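Local coordinates for protein yeast glycogen phosphorylase (Saccharomyces cerevisiae, PDB 1YGP) that belongs to the carbohydrate phosphorylase family, as a dimeric, pyridoxal-5'-phosphate-containing protein of the two-domain GT-B fold, at residues L666-L670 with E803-L807. Sequence-based numbering, arbitrary orientation.
Sequences LIIKL and EFKPL
The ring of Phe804, at the N-cap position of helix 805-813, lies against helix 662-678, with Leu670 laid over one of its faces in a CH-pi contact: CD2 of Leu670 sits 3.8 Å from the ring centroid, 14° off the ring normal. The aliphatic start of Lys669 meets the same ring at its edge, CG lying 3.8 Å from CZ of Phe804, while CD2 of Leu666 comes in obliquely, 3.9 Å from CD1 of Phe804. CG of Phe804 is anti to its own carbonyl carbon (chi1 -64°), which swings the ring over to the helix.

Away from the ring, further apolar pairs continue the contact. Leu666 spreads its two methyls, CD1 reaching CB of Pro806 at 4.1 Å, and Leu807 places CD2 4.2 Å from CD1 of Leu670. CD1 of Leu807 lies 4.4 Å from CG1 of Ile667.

Charge contributes one long salt bridge, NZ of Lys669 to OE1 of Glu803 at 3.8 Å; Tyr204 OH makes weak hydrogen bonds to both residues.

Ile667, Leu670 and Leu807 also touch helix 615-634, so three helices share this buried apolar core. Helix 662-678 is the beta-alpha-beta crossover between neighbouring parallel strands 649-654 and 688-693 in a Rossmann-like domain of the GT-B fold.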
# COMPACT_ATOMS: atom_id res chain seq x y z
N LEU A 666 31.83 -4.01 15.40
CA LEU A 666 32.88 -3.35 16.18
C LEU A 666 33.66 -2.43 15.27
O LEU A 666 33.97 -1.31 15.68
CB LEU A 666 33.94 -4.26 16.78
CG LEU A 666 33.77 -4.79 18.19
CD1 LEU A 666 34.96 -5.66 18.57
CD2 LEU A 666 33.67 -3.61 19.15
N ILE A 667 33.93 -2.87 14.03
CA ILE A 667 34.76 -2.08 13.16
C ILE A 667 34.05 -0.77 12.83
O ILE A 667 34.70 0.28 12.80
CB ILE A 667 35.08 -2.90 11.90
CG1 ILE A 667 35.99 -4.06 12.31
CG2 ILE A 667 35.78 -2.02 10.85
CD1 ILE A 667 36.45 -5.03 11.20
N ILE A 668 32.71 -0.79 12.70
CA ILE A 668 32.00 0.46 12.46
C ILE A 668 32.16 1.36 13.68
O ILE A 668 32.43 2.54 13.46
CB ILE A 668 30.51 0.16 12.17
CG1 ILE A 668 30.39 -0.60 10.84
CG2 ILE A 668 29.73 1.45 12.09
CD1 ILE A 668 28.99 -1.02 10.37
N LYS A 669 32.09 0.87 14.92
CA LYS A 669 32.21 1.74 16.09
C LYS A 669 33.62 2.33 16.11
O LYS A 669 33.78 3.55 16.27
CB LYS A 669 31.96 0.98 17.40
CG LYS A 669 32.08 1.79 18.69
CD LYS A 669 31.14 2.97 18.60
CE LYS A 669 31.30 4.07 19.65
NZ LYS A 669 30.86 3.61 20.95
N LEU A 670 34.61 1.49 15.84
CA LEU A 670 36.00 1.91 15.84
C LEU A 670 36.25 3.03 14.85
O LEU A 670 36.92 3.99 15.25
CB LEU A 670 36.88 0.70 15.53
CG LEU A 670 38.36 0.61 15.96
CD1 LEU A 670 39.17 0.44 14.68
CD2 LEU A 670 38.79 1.82 16.80
N GLU A 803 36.77 -2.06 25.02
CA GLU A 803 35.72 -2.41 24.06
C GLU A 803 36.25 -3.02 22.76
O GLU A 803 35.68 -3.98 22.23
CB GLU A 803 34.92 -1.17 23.72
CG GLU A 803 33.80 -1.45 22.73
CD GLU A 803 32.65 -0.48 22.85
OE1 GLU A 803 32.76 0.65 22.39
OE2 GLU A 803 31.63 -0.87 23.42
N PHE A 804 37.37 -2.49 22.25
CA PHE A 804 37.94 -2.92 20.98
C PHE A 804 38.91 -4.09 21.06
O PHE A 804 39.60 -4.43 20.10
CB PHE A 804 38.63 -1.70 20.33
CG PHE A 804 37.62 -0.60 19.97
CD1 PHE A 804 36.43 -0.90 19.28
CD2 PHE A 804 37.87 0.72 20.37
CE1 PHE A 804 35.50 0.11 19.00
CE2 PHE A 804 36.94 1.72 20.09
CZ PHE A 804 35.76 1.42 19.41
N LYS A 805 38.87 -4.80 22.20
CA LYS A 805 39.76 -5.92 22.47
C LYS A 805 39.57 -7.11 21.54
O LYS A 805 40.59 -7.55 21.03
CB LYS A 805 39.59 -6.40 23.91
CG LYS A 805 40.94 -6.74 24.49
CD LYS A 805 40.95 -7.71 25.65
CE LYS A 805 42.31 -7.69 26.35
NZ LYS A 805 43.44 -7.77 25.43
N PRO A 806 38.41 -7.69 21.22
CA PRO A 806 38.28 -8.83 20.30
C PRO A 806 38.99 -8.68 18.96
O PRO A 806 39.57 -9.63 18.42
CB PRO A 806 36.80 -9.00 20.16
CG PRO A 806 36.33 -8.64 21.54
CD PRO A 806 37.11 -7.37 21.80
N LEU A 807 39.01 -7.45 18.44
CA LEU A 807 39.69 -7.11 17.20
C LEU A 807 41.20 -7.27 17.40
O LEU A 807 41.84 -8.09 16.74
CB LEU A 807 39.32 -5.68 16.84
CG LEU A 807 39.75 -5.13 15.49
CD1 LEU A 807 39.26 -6.06 14.38
CD2 LEU A 807 39.17 -3.74 15.31